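Local coordinates for putative immunoglobulin-blocking virulence protein (Mycoplasma mycoides subsp. capri, PDB 7ADK), which probably binds host immunoglobulins and blocks their action, helping the mycoplasma to evade antibodies, at residues L470-Q475 and L494-I499; N518-R523 and L554-E559. All blocks are in the same frame, centred on the assembly; numbering follows the deposited sequence.

Interaction 1: L470-Q475 and L494-I499; sequences LPKDIQ and LENKNI
I474 pairs with N498, and D473 with K497, where the start of strand 473-481 runs parallel to the short strand 497-498 in a mixed sheet. I474 N donates to K497 O (2.9 Å), and I474 O accepts from I499 N (2.9 Å), the alternation expected of parallel pairing. Just before the strand, K472 O takes two donors in its carbonyl plane, N496 N at 2.9 Å and K497 N at 3.1 Å, so one carbonyl holds two successive N-H groups where the second segment enters its strand.

I499 closes the other end. Its CB lies 3.5 Å from Q475 OE1, and CG2 touches the same oxygen. CG1, set anti to the carbonyl carbon (chi1 -52°), rests near I474 O, and the terminal CD1 packs 3.5 Å from Q475 CD. Q475 suits this partly exposed spot because its bent chain turns its end back to the branched isoleucine, laying CG and the flat amide against its apolar surface.

On one face, buried I474 packs on Y449 of strand 448-454, while N498 gives its ND2 to E501 O. The other face carries D473 and K497, polar residues suited to the surface. Exposed K472 lays its aliphatic chain obliquely across the N496 side chain, its CG 3.5 Å from N496 OD1.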
loop_
_atom_site.group_PDB
_atom_site.type_symbol
_atom_site.label_atom_id
_atom_site.label_comp_id
_atom_site.label_asym_id
_atom_site.label_seq_id
_atom_site.Cartn_x
_atom_site.Cartn_y
_atom_site.Cartn_z
ATOM N N LEU A 470 27.521 -19.326 -13.876
ATOM C CA LEU A 470 28.233 -18.349 -14.703
ATOM C C LEU A 470 29.762 -18.511 -14.566
ATOM O O LEU A 470 30.223 -19.036 -13.553
ATOM C CB LEU A 470 27.790 -16.925 -14.319
ATOM C CG LEU A 470 26.352 -16.547 -14.698
ATOM C CD1 LEU A 470 25.990 -15.214 -14.068
ATOM C CD2 LEU A 470 26.214 -16.390 -16.201
ATOM N N PRO A 471 30.567 -18.082 -15.554
ATOM C CA PRO A 471 32.025 -18.200 -15.502
ATOM C C PRO A 471 32.669 -17.599 -14.243
ATOM O O PRO A 471 32.158 -16.651 -13.661
ATOM C CB PRO A 471 32.538 -17.499 -16.753
ATOM C CG PRO A 471 31.373 -17.554 -17.727
ATOM C CD PRO A 471 30.148 -17.519 -16.825
ATOM N N LYS A 472 33.840 -18.105 -13.844
ATOM C CA LYS A 472 34.637 -17.563 -12.723
ATOM C C LYS A 472 35.209 -16.162 -12.999
ATOM O O LYS A 472 35.644 -15.461 -12.089
ATOM C CB LYS A 472 35.727 -18.588 -12.364
ATOM C CG LYS A 472 36.348 -18.314 -10.990
ATOM C CD LYS A 472 37.262 -19.410 -10.436
ATOM C CE LYS A 472 38.525 -19.622 -11.270
ATOM N NZ LYS A 472 39.634 -20.150 -10.494
ATOM N N ASP A 473 35.213 -15.774 -14.266
ATOM C CA ASP A 473 35.774 -14.555 -14.836
ATOM C C ASP A 473 34.805 -13.949 -15.868
ATOM O O ASP A 473 34.613 -14.482 -16.953
ATOM C CB ASP A 473 37.148 -14.874 -15.439
ATOM C CG ASP A 473 37.311 -16.214 -16.179
ATOM O OD1 ASP A 473 38.449 -16.609 -16.415
ATOM O OD2 ASP A 473 36.340 -16.907 -16.534
ATOM N N ILE A 474 34.161 -12.837 -15.530
ATOM C CA ILE A 474 33.055 -12.217 -16.283
ATOM C C ILE A 474 33.353 -10.744 -16.565
ATOM O O ILE A 474 33.692 -10.000 -15.656
ATOM C CB ILE A 474 31.724 -12.325 -15.506
ATOM C CG1 ILE A 474 31.389 -13.769 -15.116
ATOM C CG2 ILE A 474 30.575 -11.697 -16.284
ATOM C CD1 ILE A 474 30.126 -13.897 -14.278
ATOM N N GLN A 475 33.147 -10.285 -17.796
ATOM C CA GLN A 475 33.279 -8.869 -18.148
ATOM C C GLN A 475 32.201 -8.001 -17.464
ATOM O O GLN A 475 32.532 -7.149 -16.645
ATOM C CB GLN A 475 33.287 -8.705 -19.670
ATOM C CG GLN A 475 34.599 -9.077 -20.362
ATOM C CD GLN A 475 35.723 -8.062 -20.194
ATOM O OE1 GLN A 475 35.616 -7.043 -19.530
ATOM N NE2 GLN A 475 36.838 -8.292 -20.834
ATOM N N LEU A 494 32.922 -16.157 -4.312
ATOM C CA LEU A 494 34.010 -17.148 -4.435
ATOM C C LEU A 494 34.506 -17.272 -5.896
ATOM O O LEU A 494 34.733 -18.366 -6.420
ATOM C CB LEU A 494 33.585 -18.489 -3.782
ATOM C CG LEU A 494 33.882 -18.613 -2.280
ATOM C CD1 LEU A 494 33.168 -17.597 -1.415
ATOM C CD2 LEU A 494 33.497 -19.991 -1.771
ATOM N N GLU A 495 34.628 -16.137 -6.575
ATOM C CA GLU A 495 34.976 -16.010 -7.988
ATOM C C GLU A 495 36.366 -15.367 -8.182
ATOM O O GLU A 495 37.002 -14.939 -7.217
ATOM C CB GLU A 495 33.830 -15.270 -8.699
ATOM C CG GLU A 495 32.515 -16.049 -8.569
ATOM C CD GLU A 495 31.472 -15.737 -9.641
ATOM O OE1 GLU A 495 31.351 -14.569 -10.066
ATOM O OE2 GLU A 495 30.747 -16.664 -10.051
ATOM N N ASN A 496 36.871 -15.279 -9.419
ATOM C CA ASN A 496 38.069 -14.490 -9.718
ATOM C C ASN A 496 37.727 -13.035 -10.050
ATOM O O ASN A 496 38.420 -12.154 -9.554
ATOM C CB ASN A 496 38.917 -15.124 -10.831
ATOM C CG ASN A 496 39.849 -16.202 -10.310
ATOM O OD1 ASN A 496 39.444 -17.183 -9.719
ATOM N ND2 ASN A 496 41.130 -16.060 -10.499
ATOM N N LYS A 497 36.725 -12.754 -10.903
ATOM C CA LYS A 497 36.563 -11.383 -11.421
ATOM C C LYS A 497 35.194 -11.025 -12.010
ATOM O O LYS A 497 34.697 -11.705 -12.902
ATOM C CB LYS A 497 37.686 -11.141 -12.460
ATOM C CG LYS A 497 38.097 -9.671 -12.634
ATOM C CD LYS A 497 39.597 -9.488 -12.918
ATOM C CE LYS A 497 40.179 -10.355 -14.034
ATOM N NZ LYS A 497 41.644 -10.200 -14.161
ATOM N N ASN A 498 34.670 -9.865 -11.610
ATOM C CA ASN A 498 33.817 -9.006 -12.442
ATOM C C ASN A 498 34.698 -7.860 -12.941
ATOM O O ASN A 498 35.136 -7.038 -12.131
ATOM C CB ASN A 498 32.600 -8.445 -11.702
ATOM C CG ASN A 498 31.424 -9.379 -11.605
ATOM O OD1 ASN A 498 31.457 -10.445 -11.020
ATOM N ND2 ASN A 498 30.330 -8.989 -12.192
ATOM N N ILE A 499 34.996 -7.818 -14.244
ATOM C CA ILE A 499 36.032 -6.966 -14.857
ATOM C C ILE A 499 35.529 -5.520 -14.979
ATOM O O ILE A 499 35.175 -5.024 -16.043
ATOM C CB ILE A 499 36.564 -7.549 -16.199
ATOM C CG1 ILE A 499 37.026 -9.026 -16.095
ATOM C CG2 ILE A 499 37.745 -6.712 -16.731
ATOM C CD1 ILE A 499 37.080 -9.800 -17.419
#

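Interaction 2: N518-R523 and L554-E559; sequences NPLALR and LAFDQE
N518 turns its CG anti to its backbone N (chi1 -167°), and F556 sets its own CG anti to the carbonyl carbon (chi1 -65°); these torsions start the amide and the ring toward each other, and N518 OD1 ends 4.0 Å from F556 CD1. The two planes stand 75° apart. The residues follow neighbouring strands, 516-517 and 553-555, of a parallel sheet whose five strands lie side by side in chain order, and N518 opens an Asx turn: its OD1 accepts from L520 N at 3.1 Å, starting the 3-10 turn 519-521.

P519 suits the first position of that turn because its ring is preset for the backbone bend and offers an apolar flank. Its CD makes a CH-pi contact 4.3 Å from the centroid of the F556 ring, displaced toward the rim, while CG reaches F556 CZ at 3.5 Å. L520 CD1 comes to the ring edge instead, 4.2 Å from F556 CD1. On the adjoining strand 553-555, L554 CD2 meets P519 CB, and V576 of helix 567-579 packs on both residues.

The polar side of this buried junction is served by D560, whose OD2 accepts from both N518 ND2 and D557 N; sharing that acceptor is consistent with the two donors lying 3.3 Å apart without bonding each other. D557 then uses its carboxylate twice: OD2 pairs with K464, and OD1 accepts from Q558 N at 2.8 Å.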
loop_
_atom_site.group_PDB
_atom_site.type_symbol
_atom_site.label_atom_id
_atom_site.label_comp_id
_atom_site.label_asym_id
_atom_site.label_seq_id
_atom_site.Cartn_x
_atom_site.Cartn_y
_atom_site.Cartn_z
ATOM N N ASN A 518 24.867 -7.924 0.764
ATOM C CA ASN A 518 25.914 -8.478 1.605
ATOM C C ASN A 518 27.243 -7.856 1.155
ATOM O O ASN A 518 27.608 -8.014 -0.007
ATOM C CB ASN A 518 25.884 -10.009 1.516
ATOM C CG ASN A 518 26.729 -10.672 2.581
ATOM O OD1 ASN A 518 27.796 -10.213 2.929
ATOM N ND2 ASN A 518 26.284 -11.763 3.133
ATOM N N PRO A 519 28.006 -7.160 2.012
ATOM C CA PRO A 519 29.240 -6.538 1.564
ATOM C C PRO A 519 30.300 -7.553 1.126
ATOM O O PRO A 519 31.064 -7.269 0.214
ATOM C CB PRO A 519 29.675 -5.664 2.728
ATOM C CG PRO A 519 29.068 -6.330 3.954
ATOM C CD PRO A 519 27.753 -6.873 3.413
ATOM N N LEU A 520 30.276 -8.778 1.649
ATOM C CA LEU A 520 31.151 -9.868 1.218
ATOM C C LEU A 520 30.828 -10.390 -0.191
ATOM O O LEU A 520 31.712 -10.914 -0.854
ATOM C CB LEU A 520 31.067 -11.000 2.249
ATOM C CG LEU A 520 31.445 -10.585 3.678
ATOM C CD1 LEU A 520 31.044 -11.683 4.643
ATOM C CD2 LEU A 520 32.940 -10.332 3.792
ATOM N N ALA A 521 29.605 -10.213 -0.701
ATOM C CA ALA A 521 29.216 -10.630 -2.052
ATOM C C ALA A 521 29.906 -9.857 -3.186
ATOM O O ALA A 521 29.800 -10.263 -4.337
ATOM C CB ALA A 521 27.698 -10.526 -2.191
ATOM N N LEU A 522 30.626 -8.777 -2.892
ATOM C CA LEU A 522 31.275 -7.928 -3.887
ATOM C C LEU A 522 32.807 -8.044 -3.854
ATOM O O LEU A 522 33.478 -7.220 -4.470
ATOM C CB LEU A 522 30.802 -6.482 -3.664
ATOM C CG LEU A 522 29.276 -6.273 -3.654
ATOM C CD1 LEU A 522 28.966 -4.831 -3.269
ATOM C CD2 LEU A 522 28.668 -6.566 -5.014
ATOM N N ARG A 523 33.383 -9.020 -3.137
ATOM C CA ARG A 523 34.810 -9.029 -2.754
ATOM C C ARG A 523 35.771 -8.879 -3.936
ATOM O O ARG A 523 36.727 -8.119 -3.856
ATOM C CB ARG A 523 35.111 -10.300 -1.936
ATOM C CG ARG A 523 36.429 -10.167 -1.172
ATOM C CD ARG A 523 36.981 -11.501 -0.661
ATOM N NE ARG A 523 36.282 -12.028 0.515
ATOM C CZ ARG A 523 36.419 -11.646 1.765
ATOM N NH1 ARG A 523 37.070 -10.587 2.120
ATOM N NH2 ARG A 523 35.889 -12.361 2.704
ATOM N N LEU A 554 23.528 -2.889 5.184
ATOM C CA LEU A 554 24.382 -4.065 5.074
ATOM C C LEU A 554 23.669 -5.269 5.703
ATOM O O LEU A 554 23.308 -5.217 6.873
ATOM C CB LEU A 554 25.723 -3.800 5.774
ATOM C CG LEU A 554 26.514 -2.588 5.284
ATOM C CD1 LEU A 554 27.851 -2.534 6.003
ATOM C CD2 LEU A 554 26.755 -2.662 3.790
ATOM N N ALA A 555 23.479 -6.353 4.952
ATOM C CA ALA A 555 22.776 -7.555 5.401
ATOM C C ALA A 555 23.654 -8.804 5.271
ATOM O O ALA A 555 23.895 -9.279 4.171
ATOM C CB ALA A 555 21.475 -7.707 4.620
ATOM N N PHE A 556 24.118 -9.366 6.383
ATOM C CA PHE A 556 24.925 -10.587 6.400
ATOM C C PHE A 556 24.054 -11.852 6.328
ATOM O O PHE A 556 22.910 -11.845 6.780
ATOM C CB PHE A 556 25.858 -10.547 7.608
ATOM C CG PHE A 556 26.876 -9.429 7.523
ATOM C CD1 PHE A 556 28.092 -9.649 6.855
ATOM C CD2 PHE A 556 26.609 -8.168 8.080
ATOM C CE1 PHE A 556 29.045 -8.623 6.764
ATOM C CE2 PHE A 556 27.564 -7.142 7.989
ATOM C CZ PHE A 556 28.782 -7.369 7.335
ATOM N N ASP A 557 24.575 -12.930 5.748
ATOM C CA ASP A 557 23.858 -14.193 5.558
ATOM C C ASP A 557 24.324 -15.258 6.571
ATOM O O ASP A 557 25.287 -15.060 7.313
ATOM C CB ASP A 557 23.947 -14.637 4.082
ATOM C CG ASP A 557 22.757 -15.495 3.610
ATOM O OD1 ASP A 557 21.927 -15.919 4.447
ATOM O OD2 ASP A 557 22.629 -15.729 2.385
ATOM N N GLN A 558 23.627 -16.387 6.669
ATOM C CA GLN A 558 23.866 -17.364 7.740
ATOM C C GLN A 558 25.262 -17.995 7.719
ATOM O O GLN A 558 25.845 -18.209 8.775
ATOM C CB GLN A 558 22.793 -18.456 7.735
ATOM C CG GLN A 558 22.888 -19.433 8.918
ATOM C CD GLN A 558 22.841 -18.761 10.294
ATOM O OE1 GLN A 558 21.799 -18.522 10.881
ATOM N NE2 GLN A 558 23.963 -18.443 10.883
ATOM N N GLU A 559 25.813 -18.255 6.539
ATOM C CA GLU A 559 27.144 -18.820 6.319
ATOM C C GLU A 559 28.312 -17.864 6.662
ATOM O O GLU A 559 29.479 -18.225 6.518
ATOM C CB GLU A 559 27.219 -19.377 4.884
ATOM C CG GLU A 559 26.876 -18.401 3.737
ATOM C CD GLU A 559 25.428 -18.525 3.218
ATOM O OE1 GLU A 559 24.497 -18.669 4.031
ATOM O OE2 GLU A 559 25.213 -18.505 1.988
#

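How the interactions relate
The two contacts follow each other along the chain and belong to different sheets, their centres about 17 Å apart and their nearest atoms about 6 Å apart. Interaction 1 is partly buried and draws on backbone pairing within the mixed sheet, with long polar or charged chains at its margins. Interaction 2 is wholly buried and has no direct hydrogen bond between its segments; proline, leucine and phenylalanine pack there beside a buried asparagine, and a carboxylate from beyond both segments joins its polar ends. The surroundings differ too: no other chain touches interaction 1, whereas D557 and Q558 of interaction 2 pack on G681 of the partner lipoprotein chain.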